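Local coordinates for adhesin LabA (Helicobacter pylori, PDB 6GMM), which probably mediates attachment of the bacterium to the gastric mucosa as an outer-membrane lectin specific for LacdiNAc-type glycans, at residues A61-L66 against K143-S148; N67-L72 against E193-I198; Y138-K143 against I182-N187; D321-C326 against A352-T357. All coordinates share one frame; numbering follows the deposited sequence.

Helix 57-76 ties most of this set together: residues 61-66 serve contact 1, the next turns serve contact 2, and contact 4 touches the same helix through V354 and T357. Helix 128-145 is shared by contacts 1 and 3, and strand 181-185 of contact 3 runs on into helix 188-205 of contact 2. The centres of contacts 1 and 2, and of 1 and 3, are about 10 Å apart, whereas contacts 3 and 4 are about 22 Å apart. Along the chain, contact 3 is nested within contact 2, contact 1 crosses both, and contact 4 follows. Segments distant in sequence thus build one continuous core in the adhesin.

Contact 1 (A61-L66 against K143-S148); sequences AVLLAL and KAFGSS
F145, in the final turn of helix 128-145, meets L63 and L66 of helix 57-76 within the helical core of the SabA-type adhesion domain. Segment 143-148 starts at K143, whose NZ is hydrogen-bonded to T346 OG1. A144 follows and rests on L191 of helix 188-205, the residue on which L66 also packs, while A144 O accepts a hydrogen bond from N186 ND2. F145 then supplies the whole of this segment's share of the contact. Its ring presents an edge to L66: CB of L66 lies in the ring plane, 3.9 Å from F145 CE1. With CG anti to the carbonyl carbon (chi1 -55°) and the second torsion extended (176°), L66 CD1 also lies 3.9 Å from F145 CE1. L63 comes obliquely to the ring beyond CZ, its CG 4.5 Å from F145 CE2. The ring is further enclosed by I152, R335 and A349. G146 ends the helix with a positive phi of 73°, and S147 pairs through its backbone with G336, joining the departing loop to another part of the chain. The turn that releases this loop just after the F145 ring is closed by a weak hydrogen bond, G146 N lying 3.3 Å from K143 O.

Contact 2 (N67-L72 against E193-I198); sequences NAAAGL and EQASTI
Two helices of the adhesin's core pack here with their N-to-C directions roughly aligned: the short segments 67-72 and 193-198, from helices 57-76 and 188-205, cross at 32° with their axes 9.2 Å apart at closest approach. The meeting point is a pair of alanines. Because neither A69 nor A195 extends beyond a methyl group, their CA atoms come within 5.4 Å of each other, and A69 CB touches A195 CB at 3.7 Å. The A69 methyl also reaches the backbone of the other helix, with A69 CB 3.9 Å from A195 O. One turn further on, I198 packs beside this pair. No hydrogen bond links the two segments, and the four residues that touch are all buried. Polar groups of the backbones are instead used along each helix, as in the bond from G71 N to N67 O. Other helices complete the surroundings: I141 of helix 128-145 lies against I198, and I249 of helix 239-264 against A195. N67, at the start of the first segment, is held through OD1 to G350 N. At the isoleucine the two branches divide the work: CG2, anti to the backbone N, is directed to the carbonyl of A69, I198 CG2 sitting 3.8 Å from A69 O, while CG1, beside the backbone N (chi1 -67°), carries CD1 to the start of the next residue, where I198 CD1 makes a more distant approach of 4.4 Å to A70 N.

Contact 3 (Y138-K143 against I182-N187); sequences YQIIQK and IVTKNN
A single side chain carries the helix's part of this helix-on-strand contact: I140, near the middle of 138-143, reaches both I182 and T184, two residues of strand 181-185 whose CB atoms point to the helix. The two isoleucines pass each other at a slant. I140 has CG1 anti to its carbonyl carbon (chi1 -68°) and an extended second torsion, which carries its CD1 to 3.9 Å from I182 CG2, with I140 CG1 close behind at 4.1 Å from that methyl. The other branch faces T184 more loosely, I140 CG2 standing 4.4 Å from T184 CG2. The strand belongs to a two-stranded antiparallel sheet with 161-165, and F164 of that partner touches I140, K143 and I182. Beyond the strand, N186 centres an inverse gamma turn, and N187 caps helix 188-205, its OD1 accepting from V190 N. Q194, on that helix, packs on I140 in turn. Between these two segments the contact is purely apolar, T184 joining through its methyl group; the packing of F164 and the hydrogen bond from N186 ND2 to A144 O also join sheet and helix, so that aliphatic fit is only part of what unites them.

Contact 4 (D321-C326 against A352-T357); sequences DSLGVC and AYVGET
L323 and V354 make the apolar part of this contact, in which the turn after helix 316-323 meets the start of helix 354-366. Both residues are buried. L323 puts CG anti to its carbonyl carbon (chi1 -61°), and the extended second torsion (165°) carries CD1 outward to 4.2 Å from V354 CG1. The backbone of A352, its CB pointing away, lies against L323 O and C326 SG, with A352 N 4.2 Å from L323 O and not hydrogen-bonded to it. A covalent link lies alongside: C326 is in a disulfide with C351, the residue just before A352, and C326 SG consequently comes to 4.2 Å from A352 N. The segment bends towards this bridge through a type I beta turn from L323 to C326. Among polar interactions, no direct hydrogen bond joins the segments, but one water spans them, donating to G324 O at 3.1 Å and to A352 O at 3.2 Å. The water thus bridges the two backbones through their carbonyl oxygens. Inside 352-357, Y353 occupies the N-cap position, and its carbonyl accepts from both the side chain and the backbone of T357. The hydroxyl bond is the shorter, T357 OG1 to Y353 O at 2.7 Å and close to the line of the carbonyl (165°); T357 N is 3.3 Å from Y353 O. The ring of Y353 makes a cation-pi contact with R335, and Y353 OH is also hydrogen-bonded to the backbone N of R335. Helix 57-76 packs against the junction: L323 on V75, V354 on N67, T357 on L63 and N67.

Contact 1 (A61-L66 against K143-S148)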
loop_
_atom_site.group_PDB
_atom_site.type_symbol
_atom_site.label_atom_id
_atom_site.label_comp_id
_atom_site.label_asym_id
_atom_site.label_seq_id
_atom_site.Cartn_x
_atom_site.Cartn_y
_atom_site.Cartn_z
ATOM N N ALA A 61 -0.795 0.815 -6.871
ATOM C CA ALA A 61 0.275 0.258 -6.004
ATOM C C ALA A 61 0.748 -1.083 -6.508
ATOM O O ALA A 61 1.960 -1.326 -6.554
ATOM C CB ALA A 61 -0.170 0.159 -4.549
ATOM N N VAL A 62 -0.211 -1.940 -6.926
ATOM C CA VAL A 62 0.029 -3.268 -7.484
ATOM C C VAL A 62 0.875 -3.081 -8.710
ATOM O O VAL A 62 1.982 -3.605 -8.752
ATOM C CB VAL A 62 -1.297 -3.990 -7.836
ATOM C CG1 VAL A 62 -1.037 -5.321 -8.555
ATOM C CG2 VAL A 62 -2.156 -4.204 -6.602
ATOM N N LEU A 63 0.382 -2.284 -9.685
ATOM C CA LEU A 63 1.079 -1.990 -10.940
ATOM C C LEU A 63 2.554 -1.626 -10.751
ATOM O O LEU A 63 3.402 -2.177 -11.446
ATOM C CB LEU A 63 0.339 -0.865 -11.681
ATOM C CG LEU A 63 -0.462 -1.299 -12.918
ATOM C CD1 LEU A 63 -1.466 -2.418 -12.583
ATOM C CD2 LEU A 63 -1.177 -0.094 -13.553
ATOM N N LEU A 64 2.877 -0.749 -9.797
ATOM C CA LEU A 64 4.289 -0.388 -9.597
ATOM C C LEU A 64 5.083 -1.543 -9.078
ATOM O O LEU A 64 6.189 -1.720 -9.540
ATOM C CB LEU A 64 4.455 0.838 -8.666
ATOM C CG LEU A 64 5.870 1.468 -8.605
ATOM C CD1 LEU A 64 6.368 1.843 -9.966
ATOM C CD2 LEU A 64 5.896 2.677 -7.642
ATOM N N ALA A 65 4.546 -2.338 -8.145
ATOM C CA ALA A 65 5.278 -3.512 -7.646
ATOM C C ALA A 65 5.568 -4.470 -8.791
ATOM O O ALA A 65 6.702 -4.930 -8.896
ATOM C CB ALA A 65 4.491 -4.226 -6.546
ATOM N N LEU A 66 4.592 -4.699 -9.708
ATOM C CA LEU A 66 4.793 -5.639 -10.839
ATOM C C LEU A 66 5.832 -5.131 -11.850
ATOM O O LEU A 66 6.820 -5.827 -12.126
ATOM C CB LEU A 66 3.453 -5.984 -11.523
ATOM C CG LEU A 66 2.345 -6.549 -10.630
ATOM C CD1 LEU A 66 1.079 -6.750 -11.409
ATOM C CD2 LEU A 66 2.763 -7.849 -9.935
ATOM N N LYS A 143 2.073 -11.840 -19.718
ATOM C CA LYS A 143 0.774 -12.226 -20.318
ATOM C C LYS A 143 -0.400 -11.591 -19.586
ATOM O O LYS A 143 -1.404 -11.260 -20.217
ATOM C CB LYS A 143 0.591 -13.755 -20.441
ATOM C CG LYS A 143 1.691 -14.476 -21.242
ATOM C CD LYS A 143 1.635 -14.257 -22.760
ATOM C CE LYS A 143 2.776 -14.933 -23.502
ATOM N NZ LYS A 143 4.106 -14.315 -23.220
ATOM N N ALA A 144 -0.281 -11.388 -18.263
ATOM C CA ALA A 144 -1.374 -10.766 -17.508
ATOM C C ALA A 144 -1.609 -9.315 -17.906
ATOM O O ALA A 144 -2.759 -8.852 -17.862
ATOM C CB ALA A 144 -1.101 -10.850 -16.034
ATOM N N PHE A 145 -0.536 -8.587 -18.270
ATOM C CA PHE A 145 -0.644 -7.185 -18.688
ATOM C C PHE A 145 -1.214 -7.104 -20.095
ATOM O O PHE A 145 -1.843 -6.118 -20.428
ATOM C CB PHE A 145 0.739 -6.501 -18.669
ATOM C CG PHE A 145 1.099 -5.819 -17.373
ATOM C CD1 PHE A 145 1.600 -6.549 -16.298
ATOM C CD2 PHE A 145 1.019 -4.436 -17.250
ATOM C CE1 PHE A 145 2.000 -5.908 -15.123
ATOM C CE2 PHE A 145 1.455 -3.801 -16.091
ATOM C CZ PHE A 145 1.908 -4.542 -15.023
ATOM N N GLY A 146 -0.945 -8.116 -20.921
ATOM C CA GLY A 146 -1.419 -8.171 -22.305
ATOM C C GLY A 146 -0.710 -7.211 -23.243
ATOM O O GLY A 146 0.201 -6.479 -22.828
ATOM N N SER A 147 -1.125 -7.203 -24.521
ATOM C CA SER A 147 -0.492 -6.353 -25.536
ATOM C C SER A 147 -0.639 -4.860 -25.232
ATOM O O SER A 147 0.306 -4.106 -25.439
ATOM C CB SER A 147 -0.975 -6.710 -26.943
ATOM O OG SER A 147 -1.829 -5.744 -27.535
ATOM N N SER A 148 -1.794 -4.461 -24.694
ATOM C CA SER A 148 -2.138 -3.085 -24.333
ATOM C C SER A 148 -1.482 -2.609 -23.020
ATOM O O SER A 148 -1.438 -1.396 -22.736
ATOM C CB SER A 148 -3.653 -2.966 -24.205
ATOM O OG SER A 148 -4.124 -3.808 -23.163
#

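Contact 2 (N67-L72 against E193-I198)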
loop_
_atom_site.group_PDB
_atom_site.type_symbol
_atom_site.label_atom_id
_atom_site.label_comp_id
_atom_site.label_asym_id
_atom_site.label_seq_id
_atom_site.Cartn_x
_atom_site.Cartn_y
_atom_site.Cartn_z
ATOM N N ASN A 67 5.642 -3.901 -12.359
ATOM C CA ASN A 67 6.572 -3.252 -13.281
ATOM C C ASN A 67 7.948 -3.165 -12.645
ATOM O O ASN A 67 8.950 -3.339 -13.328
ATOM C CB ASN A 67 6.086 -1.855 -13.629
ATOM C CG ASN A 67 4.896 -1.841 -14.555
ATOM O OD1 ASN A 67 4.792 -2.635 -15.492
ATOM N ND2 ASN A 67 3.969 -0.930 -14.322
ATOM N N ALA A 68 8.028 -2.907 -11.350
ATOM C CA ALA A 68 9.366 -2.846 -10.762
ATOM C C ALA A 68 10.008 -4.236 -10.639
ATOM O O ALA A 68 11.225 -4.342 -10.814
ATOM C CB ALA A 68 9.357 -2.100 -9.438
ATOM N N ALA A 69 9.208 -5.311 -10.439
ATOM C CA ALA A 69 9.819 -6.650 -10.360
ATOM C C ALA A 69 10.277 -7.120 -11.748
ATOM O O ALA A 69 11.416 -7.563 -11.893
ATOM C CB ALA A 69 8.878 -7.649 -9.733
ATOM N N ALA A 70 9.410 -6.956 -12.780
ATOM C CA ALA A 70 9.713 -7.308 -14.163
ATOM C C ALA A 70 10.857 -6.434 -14.695
ATOM O O ALA A 70 11.748 -6.937 -15.374
ATOM C CB ALA A 70 8.474 -7.154 -15.039
ATOM N N GLY A 71 10.825 -5.154 -14.382
ATOM C CA GLY A 71 11.846 -4.199 -14.804
ATOM C C GLY A 71 13.244 -4.535 -14.301
ATOM O O GLY A 71 14.197 -4.406 -15.069
ATOM N N LEU A 72 13.398 -4.968 -13.009
ATOM C CA LEU A 72 14.733 -5.319 -12.492
ATOM C C LEU A 72 15.276 -6.465 -13.349
ATOM O O LEU A 72 16.361 -6.340 -13.902
ATOM C CB LEU A 72 14.764 -5.678 -10.990
ATOM C CG LEU A 72 16.171 -5.924 -10.352
ATOM C CD1 LEU A 72 16.945 -4.626 -10.179
ATOM C CD2 LEU A 72 16.062 -6.607 -8.980
ATOM N N GLU A 193 2.628 -12.765 -6.309
ATOM C CA GLU A 193 3.384 -13.966 -5.983
ATOM C C GLU A 193 4.461 -14.179 -7.067
ATOM O O GLU A 193 5.627 -14.472 -6.739
ATOM C CB GLU A 193 2.457 -15.193 -5.847
ATOM C CG GLU A 193 3.196 -16.526 -5.702
ATOM C CD GLU A 193 4.197 -16.636 -4.559
ATOM O OE1 GLU A 193 3.869 -16.198 -3.430
ATOM O OE2 GLU A 193 5.306 -17.171 -4.790
ATOM N N GLN A 194 4.069 -13.967 -8.361
ATOM C CA GLN A 194 4.960 -14.084 -9.514
ATOM C C GLN A 194 6.095 -13.092 -9.333
ATOM O O GLN A 194 7.258 -13.459 -9.486
ATOM C CB GLN A 194 4.222 -13.793 -10.839
ATOM C CG GLN A 194 3.175 -14.816 -11.283
ATOM C CD GLN A 194 3.421 -16.201 -10.753
ATOM O OE1 GLN A 194 4.445 -16.845 -11.025
ATOM N NE2 GLN A 194 2.481 -16.676 -9.966
ATOM N N ALA A 195 5.761 -11.859 -8.928
ATOM C CA ALA A 195 6.736 -10.795 -8.705
ATOM C C ALA A 195 7.688 -11.215 -7.582
ATOM O O ALA A 195 8.871 -10.900 -7.653
ATOM C CB ALA A 195 6.015 -9.517 -8.320
ATOM N N SER A 196 7.176 -11.928 -6.547
ATOM C CA SER A 196 8.018 -12.346 -5.417
ATOM C C SER A 196 8.958 -13.441 -5.816
ATOM O O SER A 196 10.095 -13.453 -5.359
ATOM C CB SER A 196 7.178 -12.763 -4.215
ATOM O OG SER A 196 8.018 -12.986 -3.094
ATOM N N THR A 197 8.507 -14.348 -6.710
ATOM C CA THR A 197 9.319 -15.436 -7.231
ATOM C C THR A 197 10.533 -14.880 -7.955
ATOM O O THR A 197 11.641 -15.397 -7.749
ATOM C CB THR A 197 8.484 -16.350 -8.125
ATOM O OG1 THR A 197 7.517 -17.008 -7.310
ATOM C CG2 THR A 197 9.341 -17.405 -8.857
ATOM N N ILE A 198 10.340 -13.865 -8.818
ATOM C CA ILE A 198 11.444 -13.231 -9.543
ATOM C C ILE A 198 12.542 -12.777 -8.568
ATOM O O ILE A 198 13.629 -13.297 -8.638
ATOM C CB ILE A 198 10.958 -12.041 -10.408
ATOM C CG1 ILE A 198 10.058 -12.514 -11.581
ATOM C CG2 ILE A 198 12.165 -11.205 -10.899
ATOM C CD1 ILE A 198 9.381 -11.379 -12.331
#

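Contact 3 (Y138-K143 against I182-N187)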
loop_
_atom_site.group_PDB
_atom_site.type_symbol
_atom_site.label_atom_id
_atom_site.label_comp_id
_atom_site.label_asym_id
_atom_site.label_seq_id
_atom_site.Cartn_x
_atom_site.Cartn_y
_atom_site.Cartn_z
ATOM N N TYR A 138 8.040 -14.354 -14.795
ATOM C CA TYR A 138 8.108 -13.211 -15.709
ATOM C C TYR A 138 7.063 -13.330 -16.838
ATOM O O TYR A 138 6.379 -12.355 -17.155
ATOM C CB TYR A 138 9.538 -13.086 -16.278
ATOM C CG TYR A 138 9.698 -12.057 -17.378
ATOM C CD1 TYR A 138 9.918 -10.717 -17.080
ATOM C CD2 TYR A 138 9.675 -12.431 -18.717
ATOM C CE1 TYR A 138 10.130 -9.778 -18.089
ATOM C CE2 TYR A 138 9.843 -11.495 -19.733
ATOM C CZ TYR A 138 10.092 -10.173 -19.414
ATOM O OH TYR A 138 10.276 -9.263 -20.418
ATOM N N GLN A 139 6.935 -14.533 -17.420
ATOM C CA GLN A 139 6.001 -14.770 -18.522
ATOM C C GLN A 139 4.573 -14.602 -18.096
ATOM O O GLN A 139 3.801 -14.059 -18.877
ATOM C CB GLN A 139 6.224 -16.122 -19.238
ATOM C CG GLN A 139 7.589 -16.319 -19.883
ATOM C CD GLN A 139 7.973 -15.320 -20.942
ATOM O OE1 GLN A 139 7.128 -14.770 -21.667
ATOM N NE2 GLN A 139 9.279 -15.102 -21.074
ATOM N N ILE A 140 4.219 -15.000 -16.846
ATOM C CA ILE A 140 2.849 -14.825 -16.322
ATOM C C ILE A 140 2.528 -13.341 -16.173
ATOM O O ILE A 140 1.437 -12.908 -16.556
ATOM C CB ILE A 140 2.554 -15.653 -15.035
ATOM C CG1 ILE A 140 2.545 -17.174 -15.369
ATOM C CG2 ILE A 140 1.213 -15.236 -14.439
ATOM C CD1 ILE A 140 2.610 -18.218 -14.149
ATOM N N ILE A 141 3.477 -12.565 -15.604
ATOM C CA ILE A 141 3.332 -11.123 -15.439
ATOM C C ILE A 141 3.101 -10.469 -16.791
ATOM O O ILE A 141 2.139 -9.725 -16.942
ATOM C CB ILE A 141 4.531 -10.486 -14.686
ATOM C CG1 ILE A 141 4.595 -11.021 -13.232
ATOM C CG2 ILE A 141 4.416 -8.941 -14.710
ATOM C CD1 ILE A 141 5.815 -10.654 -12.440
ATOM N N GLN A 142 3.965 -10.771 -17.779
ATOM C CA GLN A 142 3.863 -10.207 -19.120
ATOM C C GLN A 142 2.542 -10.556 -19.798
ATOM O O GLN A 142 1.917 -9.651 -20.344
ATOM C CB GLN A 142 5.083 -10.588 -19.980
ATOM C CG GLN A 142 6.288 -9.699 -19.674
ATOM C CD GLN A 142 6.177 -8.262 -20.170
ATOM O OE1 GLN A 142 5.146 -7.773 -20.653
ATOM N NE2 GLN A 142 7.264 -7.548 -20.071
ATOM N N LYS A 143 2.073 -11.840 -19.718
ATOM C CA LYS A 143 0.774 -12.226 -20.318
ATOM C C LYS A 143 -0.400 -11.591 -19.586
ATOM O O LYS A 143 -1.404 -11.260 -20.217
ATOM C CB LYS A 143 0.591 -13.755 -20.441
ATOM C CG LYS A 143 1.691 -14.476 -21.242
ATOM C CD LYS A 143 1.635 -14.257 -22.760
ATOM C CE LYS A 143 2.776 -14.933 -23.502
ATOM N NZ LYS A 143 4.106 -14.315 -23.220
ATOM N N ILE A 182 -0.020 -23.056 -19.000
ATOM C CA ILE A 182 -0.331 -22.435 -17.718
ATOM C C ILE A 182 -1.808 -22.099 -17.638
ATOM O O ILE A 182 -2.366 -21.489 -18.556
ATOM C CB ILE A 182 0.570 -21.200 -17.466
ATOM C CG1 ILE A 182 2.057 -21.605 -17.386
ATOM C CG2 ILE A 182 0.153 -20.411 -16.233
ATOM C CD1 ILE A 182 2.851 -20.993 -18.412
ATOM N N VAL A 183 -2.447 -22.550 -16.549
ATOM C CA VAL A 183 -3.847 -22.250 -16.234
ATOM C C VAL A 183 -3.840 -21.667 -14.839
ATOM O O VAL A 183 -3.546 -22.379 -13.878
ATOM C CB VAL A 183 -4.821 -23.446 -16.373
ATOM C CG1 VAL A 183 -6.258 -22.964 -16.270
ATOM C CG2 VAL A 183 -4.605 -24.194 -17.688
ATOM N N THR A 184 -4.063 -20.344 -14.742
ATOM C CA THR A 184 -4.091 -19.591 -13.478
ATOM C C THR A 184 -5.080 -18.414 -13.564
ATOM O O THR A 184 -5.876 -18.362 -14.511
ATOM C CB THR A 184 -2.653 -19.182 -13.044
ATOM O OG1 THR A 184 -2.718 -18.671 -11.707
ATOM C CG2 THR A 184 -2.011 -18.149 -13.978
ATOM N N LYS A 185 -5.079 -17.506 -12.550
ATOM C CA LYS A 185 -5.967 -16.339 -12.531
ATOM C C LYS A 185 -5.176 -15.055 -12.809
ATOM O O LYS A 185 -4.017 -14.917 -12.377
ATOM C CB LYS A 185 -6.750 -16.211 -11.193
ATOM C CG LYS A 185 -7.617 -17.406 -10.763
ATOM C CD LYS A 185 -8.860 -17.602 -11.621
ATOM C CE LYS A 185 -9.651 -18.815 -11.199
ATOM N NZ LYS A 185 -10.632 -19.219 -12.246
ATOM N N ASN A 186 -5.800 -14.126 -13.552
ATOM C CA ASN A 186 -5.250 -12.806 -13.821
ATOM C C ASN A 186 -5.811 -11.990 -12.679
ATOM O O ASN A 186 -6.887 -11.378 -12.794
ATOM C CB ASN A 186 -5.709 -12.217 -15.167
ATOM C CG ASN A 186 -4.974 -10.935 -15.520
ATOM O OD1 ASN A 186 -4.286 -10.341 -14.682
ATOM N ND2 ASN A 186 -5.065 -10.487 -16.781
ATOM N N ASN A 187 -5.139 -12.078 -11.528
ATOM C CA ASN A 187 -5.567 -11.368 -10.332
ATOM C C ASN A 187 -4.329 -10.953 -9.589
ATOM O O ASN A 187 -3.276 -11.568 -9.786
ATOM C CB ASN A 187 -6.557 -12.192 -9.505
ATOM C CG ASN A 187 -5.993 -13.247 -8.576
ATOM O OD1 ASN A 187 -4.908 -13.123 -7.995
ATOM N ND2 ASN A 187 -6.796 -14.259 -8.305
#

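Contact 4 (D321-C326 against A352-T357)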
loop_
_atom_site.group_PDB
_atom_site.type_symbol
_atom_site.label_atom_id
_atom_site.label_comp_id
_atom_site.label_asym_id
_atom_site.label_seq_id
_atom_site.Cartn_x
_atom_site.Cartn_y
_atom_site.Cartn_z
ATOM N N ASP A 321 17.870 6.850 -16.130
ATOM C CA ASP A 321 18.968 6.562 -17.057
ATOM C C ASP A 321 19.383 5.077 -17.181
ATOM O O ASP A 321 20.406 4.775 -17.778
ATOM C CB ASP A 321 20.179 7.438 -16.726
ATOM C CG ASP A 321 19.889 8.916 -16.831
ATOM O OD1 ASP A 321 19.229 9.324 -17.811
ATOM O OD2 ASP A 321 20.322 9.665 -15.938
ATOM N N SER A 322 18.559 4.163 -16.684
ATOM C CA SER A 322 18.783 2.736 -16.858
ATOM C C SER A 322 17.461 2.063 -17.154
ATOM O O SER A 322 17.336 1.501 -18.231
ATOM C CB SER A 322 19.505 2.111 -15.668
ATOM O OG SER A 322 20.882 2.455 -15.663
ATOM N N LEU A 323 16.444 2.174 -16.255
ATOM C CA LEU A 323 15.154 1.519 -16.490
ATOM C C LEU A 323 14.393 2.105 -17.678
ATOM O O LEU A 323 13.856 1.366 -18.491
ATOM C CB LEU A 323 14.273 1.495 -15.224
ATOM C CG LEU A 323 14.845 0.748 -14.014
ATOM C CD1 LEU A 323 14.075 1.093 -12.745
ATOM C CD2 LEU A 323 14.849 -0.743 -14.245
ATOM N N GLY A 324 14.385 3.420 -17.787
ATOM C CA GLY A 324 13.664 4.104 -18.849
ATOM C C GLY A 324 14.367 4.043 -20.180
ATOM O O GLY A 324 13.792 4.455 -21.188
ATOM N N VAL A 325 15.631 3.545 -20.183
ATOM C CA VAL A 325 16.531 3.427 -21.343
ATOM C C VAL A 325 16.992 1.928 -21.512
ATOM O O VAL A 325 17.958 1.644 -22.211
ATOM C CB VAL A 325 17.703 4.460 -21.185
ATOM C CG1 VAL A 325 18.636 4.461 -22.385
ATOM C CG2 VAL A 325 17.173 5.868 -20.982
ATOM N N CYS A 326 16.248 0.969 -20.918
ATOM C CA CYS A 326 16.532 -0.477 -20.972
ATOM C C CYS A 326 16.565 -1.019 -22.396
ATOM O O CYS A 326 16.133 -0.348 -23.333
ATOM C CB CYS A 326 15.508 -1.237 -20.141
ATOM S SG CYS A 326 13.818 -1.110 -20.793
ATOM N N ALA A 352 10.035 -0.145 -19.143
ATOM C CA ALA A 352 9.536 0.886 -20.062
ATOM C C ALA A 352 8.464 1.767 -19.401
ATOM O O ALA A 352 8.261 2.921 -19.810
ATOM C CB ALA A 352 8.932 0.220 -21.280
ATOM N N TYR A 353 7.732 1.196 -18.429
ATOM C CA TYR A 353 6.606 1.867 -17.778
ATOM C C TYR A 353 6.758 2.025 -16.270
ATOM O O TYR A 353 5.770 2.286 -15.610
ATOM C CB TYR A 353 5.295 1.116 -18.136
ATOM C CG TYR A 353 5.075 1.050 -19.631
ATOM C CD1 TYR A 353 4.601 2.155 -20.335
ATOM C CD2 TYR A 353 5.401 -0.089 -20.351
ATOM C CE1 TYR A 353 4.447 2.122 -21.720
ATOM C CE2 TYR A 353 5.276 -0.127 -21.742
ATOM C CZ TYR A 353 4.798 0.984 -22.422
ATOM O OH TYR A 353 4.633 0.965 -23.785
ATOM N N VAL A 354 7.975 1.882 -15.714
ATOM C CA VAL A 354 8.173 2.026 -14.262
ATOM C C VAL A 354 7.993 3.490 -13.834
ATOM O O VAL A 354 7.225 3.769 -12.906
ATOM C CB VAL A 354 9.523 1.407 -13.806
ATOM C CG1 VAL A 354 9.946 1.899 -12.431
ATOM C CG2 VAL A 354 9.460 -0.117 -13.823
ATOM N N GLY A 355 8.664 4.392 -14.552
ATOM C CA GLY A 355 8.649 5.836 -14.324
ATOM C C GLY A 355 7.286 6.506 -14.345
ATOM O O GLY A 355 6.995 7.340 -13.486
ATOM N N GLU A 356 6.450 6.163 -15.333
ATOM C CA GLU A 356 5.103 6.709 -15.452
ATOM C C GLU A 356 4.166 6.089 -14.403
ATOM O O GLU A 356 3.245 6.763 -13.948
ATOM C CB GLU A 356 4.539 6.567 -16.883
ATOM C CG GLU A 356 4.298 5.136 -17.355
ATOM C CD GLU A 356 3.366 4.973 -18.543
ATOM O OE1 GLU A 356 2.216 4.518 -18.330
ATOM O OE2 GLU A 356 3.792 5.265 -19.686
ATOM N N THR A 357 4.408 4.820 -14.000
ATOM C CA THR A 357 3.545 4.195 -12.996
ATOM C C THR A 357 3.723 4.870 -11.618
ATOM O O THR A 357 2.708 5.139 -10.965
ATOM C CB THR A 357 3.703 2.675 -12.980
ATOM O OG1 THR A 357 3.417 2.181 -14.297
ATOM C CG2 THR A 357 2.766 2.001 -11.960
HETATM O O HOH W 1 10.716 4.681 -20.906
#